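Side-chain contacts in methylthioribose-1-phosphate isomerase (Saccharomyces cerevisiae, PDB 1W2W), which catalyses the interconversion of methylthioribose-1-phosphate and methylthioribulose-1-phosphate in the methionine salvage pathway, the chain here being its N-terminal part: residues E12-S17 with L70-P75; A80-L85 with N96-F101; D100-S105 with N114-I119; N121-S126 with K130-S135. All coordinates share one frame; numbering follows the deposited sequence.

Contact 1: residues E12-S17 with L70-P75; sequences EPENVS and LIKHNP
The imidazole of His73 meets the turn Glu12-Asn15 with one corner of its ring. Its CE1 lies 3.1 Å from Glu14 O, which approaches at the ring edge close to the ring plane, whereas Asn15 OD1 reaches the same carbon obliquely. The Asn15 amide stands almost perpendicular to the imidazole, their planes 85° apart, so the two flat groups do not stack. That amide is held within its own turn: Asn15 ND2 donates to Glu12 OE1 over 3.0 Å, nearly straight at 169°. The donor lies above the Glu12 carboxylate plane, while the acceptor sits within the amide plane. Asn15 N also bonds to Glu12 O at 2.9 Å, closing a type I beta turn. Beside the ring, Glu14 OE1 and Lys72 NZ form a salt bridge of 2.7 Å. The Glu14 chain is extended beyond CG, and Lys72 bends at chi3 (149°) on its way to the carboxylate. A water at 2.8 Å is a hydrogen-bond donor for Glu14 O, the carbonyl oxygen that touches CE1; its link to Lys72 NZ is weak. All four touching residues are exposed, so this is a surface contact. It joins the hairpin loop between strands 6-9 and 17-21 to the C-terminal end of helix 53-73, where Gln69 bonds to the backbone of Pro13 and Val16, while Tyr137 of helix 129-168 packs against those same two residues.

Contact 2: residues A80-L85 with N96-F101; sequences ATLYSL and NKRLDF
Arg98, Leu82 and Tyr83 account for the whole contact, and the arginine has the largest area covered, 62 Å². Leu82 lays its CD1 methyl over one face of the guanidinium, 3.4 Å above the plane and offset toward the rim, with Arg98 NH1 at 3.4 Å from CD1. The two side chains cross at about a right angle. CD1 is the one Leu82 side-chain atom within 4.2 Å of Arg98. Tyr83 comes from another direction: its OH lies at the guanidinium edge, near that plane, and 3.5 Å from Arg98 CD. Ring and guanidinium planes are 81° apart, which excludes a parallel stack. The contact packs the loop between helices 53-73 and 88-103 against the later turns of helix 88-103, within the helical N-terminal part of this eIF-2B-related isomerase. The Arg98 chain bends at chi3 (72°), turning one face of its planar end to the leucine methyl. Polar partners of the buried groups come from neighbouring helices: Arg98 NE forms a salt bridge with Glu67 OE1, which is also hydrogen-bonded to Tyr83 OH, and Arg98 NH2 pairs with Asp39 OD2.

Contact 3: residues D100-S105 with N114-I119; sequences DFLLSS and NSLVEI
Leu102, which packs across the contact on Leu116, has a carbonyl oxygen gripped twice by Ser105. Ser105 OG donates to Leu102 O at 2.7 Å, nearly in line with the C=O bond (179°), and Ser105 N adds a bond of 3.0 Å. These bonds lie near the end of helix 88-103. That helix and the next one in the chain, 111-124, run nearly antiparallel, a helical hairpin with leucines packed between its arms. Phe101 O also has two donors, Ser104 N at 2.9 Å and Ser104 OG at 2.6 Å, but here the hydroxyl comes in the carbonyl plane, on a lone pair. Across the hairpin the chemistry is purely apolar. Leu116 presents its two methyls to different partners, one to Leu102 and one to Leu103, and buries 77 Å², the bulk of the 131 Å² total. Its CG lies anti to the carbonyl carbon (chi1 -63°), which carries the fork toward the other helix, and the CA atoms of Leu103 and Leu116 stand 7.4 Å apart. Leu102 also packs on Ser63 and Val64, placing its side of the hairpin against helix 53-73. Leu116 CD2 meets Leu102 CD2 at 4.0 Å, the two chains crossing at roughly a right angle, while Leu116 CD1 rests 3.7 Å from Leu103 CB.

Contact 4: residues N121-S126 with K130-S135; sequences NILKSS and KAFDGS
Leu123 covers one face of the Phe132 ring, on the tight side of a helical hairpin in which helix 111-124 passes through a short loop into helix 129-168, the two running roughly antiparallel. Leu123 CD1 stands 3.8 Å from the ring centroid and only 10° off the ring normal, a well-centred CH-pi contact. The root of the same side chain closes in as well, with Leu123 CB 3.7 Å from Phe132 CE1. Phe132 has its CG anti to the backbone N (chi1 179°), which brings the ring nearer to the first helix than the direction of its CB would suggest. Ser126 belongs to this tight part: the CA atoms of Ser126 and Phe132 are 5.2 Å apart, and Ser126 OG comes within 3.4 Å of Phe132 CA, the shortest approach between the segments. The same oxygen is seated at the edge of the ring, in its plane, and donates to Ile122 O at 2.8 Å from 42° above the carbonyl plane, so not on a lone pair. Leu95 of helix 88-103 and Val68 of helix 53-73 also pack on Phe132, so the ring is buried among several helices.

Ile122 forms the apolar fringe. Its CG2 methyl approaches the ring obliquely, 3.9 Å from Phe132 CD1, and also touches Ser135 CB at 3.7 Å. Beyond it the contact is looser, and Ala131 makes just a distant approach to Ser126. Here a water bridges the segments, donating to Ser126 OG and lying 2.6 Å from Ser135 OG.

Overall arrangement
Contact 1 joins a beta-hairpin loop to a helix and contact 2 a loop to a helix, whereas contacts 3 and 4 each join consecutive helices near a helix end. Contact 1 is the surface member, built on a salt bridge and polar groups; contacts 2 and 3 are buried, and contact 4 is partly so. Contacts 2 and 3 share helix 88-103 and residues Asp100 and Phe101, yet the former centres on an arginine and the latter on leucines. Contacts 3 and 4 both use helix 111-124 and meet where Ile119 CG2 lies 3.8 Å from Phe132 CZ. Contact 1 touches contact 2 through Ile71 and Ala80. Contact 4 alone combines an aromatic face with a water bridge between its segments.

Contact 1: residues E12-S17 with L70-P75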
loop_
_atom_site.group_PDB
_atom_site.type_symbol
_atom_site.label_atom_id
_atom_site.label_comp_id
_atom_site.label_asym_id
_atom_site.label_seq_id
_atom_site.Cartn_x
_atom_site.Cartn_y
_atom_site.Cartn_z
ATOM N N GLU A 12 -38.152 -19.539 -8.883
ATOM C CA GLU A 12 -38.539 -20.519 -9.902
ATOM C C GLU A 12 -37.397 -21.521 -10.061
ATOM O O GLU A 12 -36.407 -21.241 -10.740
ATOM C CB GLU A 12 -38.787 -19.824 -11.245
ATOM C CG GLU A 12 -40.038 -18.958 -11.324
ATOM C CD GLU A 12 -40.076 -18.152 -12.613
ATOM O OE1 GLU A 12 -39.979 -18.766 -13.693
ATOM O OE2 GLU A 12 -40.198 -16.910 -12.571
ATOM N N PRO A 13 -37.495 -22.680 -9.416
ATOM C CA PRO A 13 -36.375 -23.630 -9.444
ATOM C C PRO A 13 -35.933 -24.009 -10.861
ATOM O O PRO A 13 -34.757 -24.309 -11.060
ATOM C CB PRO A 13 -36.923 -24.840 -8.680
ATOM C CG PRO A 13 -37.967 -24.257 -7.781
ATOM C CD PRO A 13 -38.622 -23.174 -8.603
ATOM N N GLU A 14 -36.857 -23.995 -11.818
ATOM C CA GLU A 14 -36.524 -24.363 -13.195
ATOM C C GLU A 14 -36.017 -23.215 -14.070
ATOM O O GLU A 14 -35.642 -23.423 -15.226
ATOM C CB GLU A 14 -37.703 -25.075 -13.859
ATOM C CG GLU A 14 -37.767 -26.557 -13.528
ATOM C CD GLU A 14 -38.951 -27.270 -14.152
ATOM O OE1 GLU A 14 -39.113 -27.223 -15.389
ATOM O OE2 GLU A 14 -39.724 -27.889 -13.401
ATOM N N ASN A 15 -35.992 -22.008 -13.515
ATOM C CA ASN A 15 -35.744 -20.801 -14.297
ATOM C C ASN A 15 -35.137 -19.754 -13.368
ATOM O O ASN A 15 -35.718 -18.686 -13.173
ATOM C CB ASN A 15 -37.076 -20.271 -14.857
ATOM C CG ASN A 15 -36.908 -19.111 -15.814
ATOM O OD1 ASN A 15 -35.941 -19.035 -16.575
ATOM N ND2 ASN A 15 -37.873 -18.189 -15.789
ATOM N N VAL A 16 -33.981 -20.054 -12.795
ATOM C CA VAL A 16 -33.406 -19.133 -11.809
ATOM C C VAL A 16 -32.839 -17.915 -12.515
ATOM O O VAL A 16 -32.518 -17.972 -13.705
ATOM C CB VAL A 16 -32.303 -19.783 -10.942
ATOM C CG1 VAL A 16 -32.836 -20.989 -10.184
ATOM C CG2 VAL A 16 -31.068 -20.153 -11.769
ATOM N N SER A 17 -32.709 -16.806 -11.791
ATOM C CA SER A 17 -31.939 -15.695 -12.327
ATOM C C SER A 17 -30.769 -15.383 -11.402
ATOM O O SER A 17 -30.840 -15.581 -10.186
ATOM C CB SER A 17 -32.820 -14.473 -12.593
ATOM O OG SER A 17 -33.237 -13.910 -11.366
ATOM N N LEU A 70 -30.712 -22.523 -19.657
ATOM C CA LEU A 70 -30.820 -21.824 -20.931
ATOM C C LEU A 70 -30.895 -22.812 -22.098
ATOM O O LEU A 70 -31.693 -22.634 -23.019
ATOM C CB LEU A 70 -29.640 -20.863 -21.115
ATOM C CG LEU A 70 -29.612 -19.986 -22.371
ATOM C CD1 LEU A 70 -30.935 -19.282 -22.573
ATOM C CD2 LEU A 70 -28.475 -18.970 -22.301
ATOM N N ILE A 71 -30.073 -23.853 -22.081
ATOM C CA ILE A 71 -30.088 -24.770 -23.214
ATOM C C ILE A 71 -31.376 -25.594 -23.245
ATOM O O ILE A 71 -31.790 -26.073 -24.305
ATOM C CB ILE A 71 -28.817 -25.644 -23.275
ATOM C CG1 ILE A 71 -28.703 -26.555 -22.057
ATOM C CG2 ILE A 71 -27.577 -24.770 -23.364
ATOM C CD1 ILE A 71 -27.378 -27.282 -21.975
ATOM N N LYS A 72 -32.011 -25.753 -22.088
ATOM C CA LYS A 72 -33.342 -26.350 -22.031
ATOM C C LYS A 72 -34.390 -25.429 -22.654
ATOM O O LYS A 72 -35.173 -25.858 -23.507
ATOM C CB LYS A 72 -33.734 -26.712 -20.594
ATOM C CG LYS A 72 -35.167 -27.228 -20.493
ATOM C CD LYS A 72 -35.742 -27.058 -19.100
ATOM C CE LYS A 72 -37.254 -26.845 -19.135
ATOM N NZ LYS A 72 -37.805 -26.816 -17.742
ATOM N N HIS A 73 -34.388 -24.165 -22.232
ATOM C CA HIS A 73 -35.412 -23.196 -22.613
ATOM C C HIS A 73 -35.225 -22.607 -24.007
ATOM O O HIS A 73 -36.185 -22.147 -24.624
ATOM C CB HIS A 73 -35.453 -22.035 -21.615
ATOM C CG HIS A 73 -36.050 -22.397 -20.292
ATOM N ND1 HIS A 73 -35.527 -21.947 -19.098
ATOM C CD2 HIS A 73 -37.126 -23.153 -19.974
ATOM C CE1 HIS A 73 -36.251 -22.423 -18.101
ATOM N NE2 HIS A 73 -37.231 -23.153 -18.603
ATOM N N ASN A 74 -33.990 -22.605 -24.495
ATOM C CA ASN A 74 -33.714 -22.093 -25.829
ATOM C C ASN A 74 -32.678 -22.916 -26.577
ATOM O O ASN A 74 -31.496 -22.559 -26.611
ATOM C CB ASN A 74 -33.284 -20.628 -25.790
ATOM C CG ASN A 74 -33.216 -20.016 -27.181
ATOM O OD1 ASN A 74 -33.370 -20.716 -28.190
ATOM N ND2 ASN A 74 -32.983 -18.709 -27.244
ATOM N N PRO A 75 -33.129 -24.015 -27.176
ATOM C CA PRO A 75 -32.227 -24.942 -27.867
ATOM C C PRO A 75 -31.590 -24.306 -29.107
ATOM O O PRO A 75 -30.677 -24.905 -29.673
ATOM C CB PRO A 75 -33.149 -26.108 -28.249
ATOM C CG PRO A 75 -34.350 -25.949 -27.363
ATOM C CD PRO A 75 -34.532 -24.463 -27.239
HETATM O O HOH W 1 -34.860 -25.770 -16.437
#

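Contact 2: residues A80-L85 with N96-F101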
loop_
_atom_site.group_PDB
_atom_site.type_symbol
_atom_site.label_atom_id
_atom_site.label_comp_id
_atom_site.label_asym_id
_atom_site.label_seq_id
_atom_site.Cartn_x
_atom_site.Cartn_y
_atom_site.Cartn_z
ATOM N N ALA A 80 -26.381 -23.080 -26.733
ATOM C CA ALA A 80 -27.000 -24.375 -26.992
ATOM C C ALA A 80 -26.398 -25.067 -28.216
ATOM O O ALA A 80 -26.338 -26.296 -28.274
ATOM C CB ALA A 80 -28.504 -24.233 -27.135
ATOM N N THR A 81 -25.947 -24.289 -29.197
ATOM C CA THR A 81 -25.401 -24.885 -30.415
ATOM C C THR A 81 -24.028 -25.502 -30.204
ATOM O O THR A 81 -23.511 -26.178 -31.096
ATOM C CB THR A 81 -25.375 -23.894 -31.590
ATOM O OG1 THR A 81 -24.375 -22.892 -31.362
ATOM C CG2 THR A 81 -26.683 -23.110 -31.654
ATOM N N LEU A 82 -23.448 -25.276 -29.025
ATOM C CA LEU A 82 -22.201 -25.930 -28.644
ATOM C C LEU A 82 -22.440 -27.398 -28.344
ATOM O O LEU A 82 -21.499 -28.194 -28.315
ATOM C CB LEU A 82 -21.590 -25.259 -27.414
ATOM C CG LEU A 82 -21.122 -23.809 -27.564
ATOM C CD1 LEU A 82 -20.574 -23.294 -26.235
ATOM C CD2 LEU A 82 -20.086 -23.656 -28.675
ATOM N N TYR A 83 -23.703 -27.746 -28.117
ATOM C CA TYR A 83 -24.061 -29.065 -27.603
ATOM C C TYR A 83 -24.742 -29.933 -28.652
ATOM O O TYR A 83 -25.582 -29.453 -29.408
ATOM C CB TYR A 83 -24.998 -28.941 -26.402
ATOM C CG TYR A 83 -24.330 -28.403 -25.154
ATOM C CD1 TYR A 83 -23.803 -29.268 -24.200
ATOM C CD2 TYR A 83 -24.225 -27.034 -24.932
ATOM C CE1 TYR A 83 -23.191 -28.786 -23.047
ATOM C CE2 TYR A 83 -23.617 -26.541 -23.787
ATOM C CZ TYR A 83 -23.101 -27.422 -22.848
ATOM O OH TYR A 83 -22.492 -26.935 -21.706
ATOM N N SER A 84 -24.378 -31.212 -28.675
ATOM C CA SER A 84 -25.150 -32.229 -29.383
ATOM C C SER A 84 -26.212 -32.816 -28.445
ATOM O O SER A 84 -25.970 -33.828 -27.767
ATOM C CB SER A 84 -24.203 -33.318 -29.904
ATOM O OG SER A 84 -24.906 -34.347 -30.573
ATOM N N LEU A 85 -27.381 -32.177 -28.406
ATOM C CA LEU A 85 -28.372 -32.431 -27.362
ATOM C C LEU A 85 -29.067 -33.767 -27.566
ATOM O O LEU A 85 -29.717 -34.288 -26.659
ATOM C CB LEU A 85 -29.421 -31.315 -27.312
ATOM C CG LEU A 85 -28.933 -29.938 -26.857
ATOM C CD1 LEU A 85 -30.076 -28.925 -26.871
ATOM C CD2 LEU A 85 -28.305 -30.034 -25.466
ATOM N N ASN A 96 -18.455 -31.106 -19.515
ATOM C CA ASN A 96 -17.218 -31.322 -18.769
ATOM C C ASN A 96 -16.083 -30.437 -19.249
ATOM O O ASN A 96 -15.306 -29.921 -18.448
ATOM C CB ASN A 96 -16.809 -32.797 -18.754
ATOM C CG ASN A 96 -17.565 -33.586 -17.707
ATOM O OD1 ASN A 96 -17.705 -33.141 -16.562
ATOM N ND2 ASN A 96 -18.069 -34.752 -18.091
ATOM N N LYS A 97 -15.999 -30.246 -20.559
ATOM C CA LYS A 97 -14.992 -29.362 -21.136
ATOM C C LYS A 97 -15.217 -27.928 -20.648
ATOM O O LYS A 97 -14.270 -27.215 -20.315
ATOM C CB LYS A 97 -15.055 -29.440 -22.662
ATOM C CG LYS A 97 -14.039 -28.585 -23.412
ATOM C CD LYS A 97 -14.028 -28.980 -24.896
ATOM C CE LYS A 97 -14.879 -28.049 -25.745
ATOM N NZ LYS A 97 -13.997 -27.101 -26.498
ATOM N N ARG A 98 -16.476 -27.513 -20.597
ATOM C CA ARG A 98 -16.793 -26.160 -20.160
ATOM C C ARG A 98 -16.580 -25.974 -18.652
ATOM O O ARG A 98 -16.206 -24.882 -18.206
ATOM C CB ARG A 98 -18.196 -25.756 -20.622
ATOM C CG ARG A 98 -18.201 -25.447 -22.116
ATOM C CD ARG A 98 -19.567 -25.223 -22.703
ATOM N NE ARG A 98 -20.144 -23.943 -22.289
ATOM C CZ ARG A 98 -19.699 -22.760 -22.674
ATOM N NH1 ARG A 98 -18.654 -22.664 -23.490
ATOM N NH2 ARG A 98 -20.308 -21.664 -22.250
ATOM N N LEU A 99 -16.788 -27.038 -17.879
ATOM C CA LEU A 99 -16.388 -27.035 -16.466
ATOM C C LEU A 99 -14.883 -26.890 -16.263
ATOM O O LEU A 99 -14.437 -26.160 -15.374
ATOM C CB LEU A 99 -16.940 -28.258 -15.723
ATOM C CG LEU A 99 -18.460 -28.400 -15.654
ATOM C CD1 LEU A 99 -18.825 -29.779 -15.100
ATOM C CD2 LEU A 99 -19.064 -27.288 -14.784
ATOM N N ASP A 100 -14.093 -27.574 -17.082
ATOM C CA ASP A 100 -12.647 -27.366 -17.084
ATOM C C ASP A 100 -12.235 -25.945 -17.480
ATOM O O ASP A 100 -11.303 -25.383 -16.905
ATOM C CB ASP A 100 -11.934 -28.415 -17.958
ATOM C CG ASP A 100 -12.149 -29.843 -17.461
ATOM O OD1 ASP A 100 -12.583 -30.036 -16.303
ATOM O OD2 ASP A 100 -11.914 -30.848 -18.172
ATOM N N PHE A 101 -12.929 -25.362 -18.457
ATOM C CA PHE A 101 -12.698 -23.969 -18.845
ATOM C C PHE A 101 -12.951 -23.058 -17.638
ATOM O O PHE A 101 -12.104 -22.224 -17.276
ATOM C CB PHE A 101 -13.618 -23.619 -20.021
ATOM C CG PHE A 101 -13.598 -22.171 -20.421
ATOM C CD1 PHE A 101 -12.412 -21.548 -20.781
ATOM C CD2 PHE A 101 -14.775 -21.440 -20.435
ATOM C CE1 PHE A 101 -12.399 -20.213 -21.150
ATOM C CE2 PHE A 101 -14.769 -20.103 -20.808
ATOM C CZ PHE A 101 -13.580 -19.492 -21.167
#

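Contact 3: residues D100-S105 with N114-I119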
loop_
_atom_site.group_PDB
_atom_site.type_symbol
_atom_site.label_atom_id
_atom_site.label_comp_id
_atom_site.label_asym_id
_atom_site.label_seq_id
_atom_site.Cartn_x
_atom_site.Cartn_y
_atom_site.Cartn_z
ATOM N N ASP A 100 -14.093 -27.574 -17.082
ATOM C CA ASP A 100 -12.647 -27.366 -17.084
ATOM C C ASP A 100 -12.235 -25.945 -17.480
ATOM O O ASP A 100 -11.303 -25.383 -16.905
ATOM C CB ASP A 100 -11.934 -28.415 -17.958
ATOM C CG ASP A 100 -12.149 -29.843 -17.461
ATOM O OD1 ASP A 100 -12.583 -30.036 -16.303
ATOM O OD2 ASP A 100 -11.914 -30.848 -18.172
ATOM N N PHE A 101 -12.929 -25.362 -18.457
ATOM C CA PHE A 101 -12.698 -23.969 -18.845
ATOM C C PHE A 101 -12.951 -23.058 -17.638
ATOM O O PHE A 101 -12.104 -22.224 -17.276
ATOM C CB PHE A 101 -13.618 -23.619 -20.021
ATOM C CG PHE A 101 -13.598 -22.171 -20.421
ATOM C CD1 PHE A 101 -12.412 -21.548 -20.781
ATOM C CD2 PHE A 101 -14.775 -21.440 -20.435
ATOM C CE1 PHE A 101 -12.399 -20.213 -21.150
ATOM C CE2 PHE A 101 -14.769 -20.103 -20.808
ATOM C CZ PHE A 101 -13.580 -19.492 -21.167
ATOM N N LEU A 102 -14.111 -23.234 -17.011
ATOM C CA LEU A 102 -14.484 -22.420 -15.844
ATOM C C LEU A 102 -13.429 -22.520 -14.745
ATOM O O LEU A 102 -13.031 -21.505 -14.159
ATOM C CB LEU A 102 -15.845 -22.866 -15.295
ATOM C CG LEU A 102 -16.398 -22.083 -14.098
ATOM C CD1 LEU A 102 -16.473 -20.609 -14.484
ATOM C CD2 LEU A 102 -17.797 -22.595 -13.766
ATOM N N LEU A 103 -12.986 -23.747 -14.469
ATOM C CA LEU A 103 -11.939 -24.002 -13.483
ATOM C C LEU A 103 -10.677 -23.181 -13.745
ATOM O O LEU A 103 -9.991 -22.759 -12.808
ATOM C CB LEU A 103 -11.581 -25.492 -13.443
ATOM C CG LEU A 103 -10.469 -25.897 -12.474
ATOM C CD1 LEU A 103 -10.996 -25.830 -11.044
ATOM C CD2 LEU A 103 -9.966 -27.293 -12.792
ATOM N N SER A 104 -10.372 -22.956 -15.018
ATOM C CA SER A 104 -9.140 -22.250 -15.379
ATOM C C SER A 104 -9.182 -20.739 -15.140
ATOM O O SER A 104 -8.158 -20.071 -15.257
ATOM C CB SER A 104 -8.758 -22.518 -16.837
ATOM O OG SER A 104 -9.609 -21.822 -17.737
ATOM N N SER A 105 -10.358 -20.206 -14.817
ATOM C CA SER A 105 -10.528 -18.773 -14.580
ATOM C C SER A 105 -9.469 -18.157 -13.655
ATOM O O SER A 105 -8.757 -17.228 -14.046
ATOM C CB SER A 105 -11.936 -18.485 -14.041
ATOM O OG SER A 105 -12.215 -19.281 -12.894
ATOM N N ASN A 114 -13.278 -27.143 -5.522
ATOM C CA ASN A 114 -14.043 -27.999 -4.633
ATOM C C ASN A 114 -15.509 -28.142 -5.052
ATOM O O ASN A 114 -16.084 -29.237 -5.004
ATOM C CB ASN A 114 -13.904 -27.532 -3.180
ATOM C CG ASN A 114 -12.541 -27.884 -2.586
ATOM O OD1 ASN A 114 -11.834 -28.771 -3.084
ATOM N ND2 ASN A 114 -12.167 -27.185 -1.518
ATOM N N SER A 115 -16.111 -27.038 -5.476
ATOM C CA SER A 115 -17.467 -27.057 -5.999
ATOM C C SER A 115 -17.546 -27.760 -7.354
ATOM O O SER A 115 -18.479 -28.516 -7.600
ATOM C CB SER A 115 -18.026 -25.638 -6.123
ATOM O OG SER A 115 -18.593 -25.209 -4.888
ATOM N N LEU A 116 -16.598 -27.504 -8.246
ATOM C CA LEU A 116 -16.700 -28.107 -9.578
ATOM C C LEU A 116 -16.537 -29.629 -9.530
ATOM O O LEU A 116 -17.158 -30.348 -10.315
ATOM C CB LEU A 116 -15.708 -27.482 -10.562
ATOM C CG LEU A 116 -15.945 -25.991 -10.839
ATOM C CD1 LEU A 116 -14.953 -25.468 -11.873
ATOM C CD2 LEU A 116 -17.388 -25.687 -11.252
ATOM N N VAL A 117 -15.714 -30.119 -8.607
ATOM C CA VAL A 117 -15.578 -31.559 -8.380
ATOM C C VAL A 117 -16.931 -32.157 -7.996
ATOM O O VAL A 117 -17.349 -33.184 -8.541
ATOM C CB VAL A 117 -14.523 -31.861 -7.279
ATOM C CG1 VAL A 117 -14.641 -33.302 -6.778
ATOM C CG2 VAL A 117 -13.111 -31.554 -7.780
ATOM N N GLU A 118 -17.620 -31.499 -7.069
ATOM C CA GLU A 118 -18.926 -31.947 -6.623
ATOM C C GLU A 118 -19.929 -31.889 -7.771
ATOM O O GLU A 118 -20.715 -32.825 -7.950
ATOM C CB GLU A 118 -19.416 -31.122 -5.431
ATOM C CG GLU A 118 -20.647 -31.685 -4.731
ATOM C CD GLU A 118 -20.614 -33.194 -4.547
ATOM O OE1 GLU A 118 -19.604 -33.730 -4.037
ATOM O OE2 GLU A 118 -21.612 -33.847 -4.910
ATOM N N ILE A 119 -19.898 -30.809 -8.553
ATOM C CA ILE A 119 -20.821 -30.704 -9.687
ATOM C C ILE A 119 -20.563 -31.829 -10.701
ATOM O O ILE A 119 -21.515 -32.418 -11.232
ATOM C CB ILE A 119 -20.759 -29.320 -10.355
ATOM C CG1 ILE A 119 -21.299 -28.249 -9.396
ATOM C CG2 ILE A 119 -21.522 -29.334 -11.700
ATOM C CD1 ILE A 119 -20.979 -26.810 -9.795
#

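Contact 4: residues N121-S126 with K130-S135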
loop_
_atom_site.group_PDB
_atom_site.type_symbol
_atom_site.label_atom_id
_atom_site.label_comp_id
_atom_site.label_asym_id
_atom_site.label_seq_id
_atom_site.Cartn_x
_atom_site.Cartn_y
_atom_site.Cartn_z
ATOM N N ASN A 121 -19.391 -34.794 -9.981
ATOM C CA ASN A 121 -19.945 -35.989 -9.349
ATOM C C ASN A 121 -21.457 -36.063 -9.506
ATOM O O ASN A 121 -22.027 -37.137 -9.738
ATOM C CB ASN A 121 -19.587 -36.031 -7.862
ATOM C CG ASN A 121 -18.155 -36.460 -7.628
ATOM O OD1 ASN A 121 -17.544 -37.110 -8.481
ATOM N ND2 ASN A 121 -17.606 -36.093 -6.476
ATOM N N ILE A 122 -22.116 -34.916 -9.379
ATOM C CA ILE A 122 -23.543 -34.863 -9.642
ATOM C C ILE A 122 -23.832 -35.190 -11.106
ATOM O O ILE A 122 -24.756 -35.950 -11.400
ATOM C CB ILE A 122 -24.136 -33.505 -9.249
ATOM C CG1 ILE A 122 -24.062 -33.338 -7.726
ATOM C CG2 ILE A 122 -25.597 -33.416 -9.704
ATOM C CD1 ILE A 122 -24.381 -31.923 -7.263
ATOM N N LEU A 123 -23.047 -34.625 -12.018
ATOM C CA LEU A 123 -23.269 -34.868 -13.442
ATOM C C LEU A 123 -23.147 -36.357 -13.754
ATOM O O LEU A 123 -23.942 -36.902 -14.526
ATOM C CB LEU A 123 -22.282 -34.065 -14.287
ATOM C CG LEU A 123 -22.421 -34.117 -15.807
ATOM C CD1 LEU A 123 -23.801 -33.726 -16.302
ATOM C CD2 LEU A 123 -21.345 -33.268 -16.465
ATOM N N LYS A 124 -22.154 -37.008 -13.153
ATOM C CA LYS A 124 -21.909 -38.434 -13.401
ATOM C C LYS A 124 -23.000 -39.357 -12.859
ATOM O O LYS A 124 -23.150 -40.490 -13.320
ATOM C CB LYS A 124 -20.538 -38.850 -12.860
ATOM C CG LYS A 124 -19.389 -38.408 -13.737
ATOM C CD LYS A 124 -18.199 -37.953 -12.894
ATOM C CE LYS A 124 -17.527 -39.121 -12.191
ATOM N NZ LYS A 124 -16.041 -39.009 -12.319
ATOM N N SER A 125 -23.777 -38.898 -11.889
ATOM C CA SER A 125 -24.896 -39.712 -11.425
ATOM C C SER A 125 -26.282 -39.264 -11.897
ATOM O O SER A 125 -27.296 -39.774 -11.418
ATOM C CB SER A 125 -24.851 -39.939 -9.909
ATOM O OG SER A 125 -24.781 -38.714 -9.200
ATOM N N SER A 126 -26.332 -38.319 -12.835
ATOM C CA SER A 126 -27.604 -37.896 -13.420
ATOM C C SER A 126 -27.916 -38.663 -14.709
ATOM O O SER A 126 -27.049 -38.833 -15.550
ATOM C CB SER A 126 -27.582 -36.391 -13.706
ATOM O OG SER A 126 -27.315 -35.659 -12.517
ATOM N N LYS A 130 -32.353 -33.110 -17.538
ATOM C CA LYS A 130 -33.404 -32.733 -16.594
ATOM C C LYS A 130 -33.041 -33.087 -15.152
ATOM O O LYS A 130 -33.211 -32.275 -14.243
ATOM C CB LYS A 130 -34.745 -33.384 -16.964
ATOM C CG LYS A 130 -35.967 -32.638 -16.425
ATOM C CD LYS A 130 -37.264 -33.393 -16.730
ATOM C CE LYS A 130 -38.091 -33.607 -15.460
ATOM N NZ LYS A 130 -39.454 -32.993 -15.535
ATOM N N ALA A 131 -32.546 -34.303 -14.944
ATOM C CA ALA A 131 -32.173 -34.739 -13.603
ATOM C C ALA A 131 -31.002 -33.910 -13.079
ATOM O O ALA A 131 -30.993 -33.513 -11.912
ATOM C CB ALA A 131 -31.824 -36.217 -13.596
ATOM N N PHE A 132 -30.024 -33.661 -13.943
ATOM C CA PHE A 132 -28.858 -32.858 -13.576
ATOM C C PHE A 132 -29.296 -31.461 -13.137
ATOM O O PHE A 132 -28.828 -30.942 -12.121
ATOM C CB PHE A 132 -27.875 -32.768 -14.742
ATOM C CG PHE A 132 -26.660 -31.932 -14.456
ATOM C CD1 PHE A 132 -25.775 -32.285 -13.441
ATOM C CD2 PHE A 132 -26.402 -30.789 -15.197
ATOM C CE1 PHE A 132 -24.656 -31.514 -13.175
ATOM C CE2 PHE A 132 -25.278 -30.010 -14.934
ATOM C CZ PHE A 132 -24.407 -30.370 -13.930
ATOM N N ASP A 133 -30.190 -30.872 -13.922
ATOM C CA ASP A 133 -30.736 -29.544 -13.661
ATOM C C ASP A 133 -31.311 -29.486 -12.242
ATOM O O ASP A 133 -30.938 -28.635 -11.427
ATOM C CB ASP A 133 -31.806 -29.283 -14.734
ATOM C CG ASP A 133 -32.356 -27.871 -14.726
ATOM O OD1 ASP A 133 -32.413 -27.232 -13.656
ATOM O OD2 ASP A 133 -32.777 -27.329 -15.777
ATOM N N GLY A 134 -32.218 -30.408 -11.939
ATOM C CA GLY A 134 -32.844 -30.464 -10.632
ATOM C C GLY A 134 -31.852 -30.658 -9.498
ATOM O O GLY A 134 -31.963 -30.006 -8.460
ATOM N N SER A 135 -30.885 -31.550 -9.695
ATOM C CA SER A 135 -29.922 -31.863 -8.640
ATOM C C SER A 135 -28.921 -30.721 -8.458
ATOM O O SER A 135 -28.472 -30.449 -7.341
ATOM C CB SER A 135 -29.178 -33.160 -8.967
ATOM O OG SER A 135 -30.087 -34.253 -9.033
HETATM O O HOH W 2 -29.047 -36.208 -10.447
#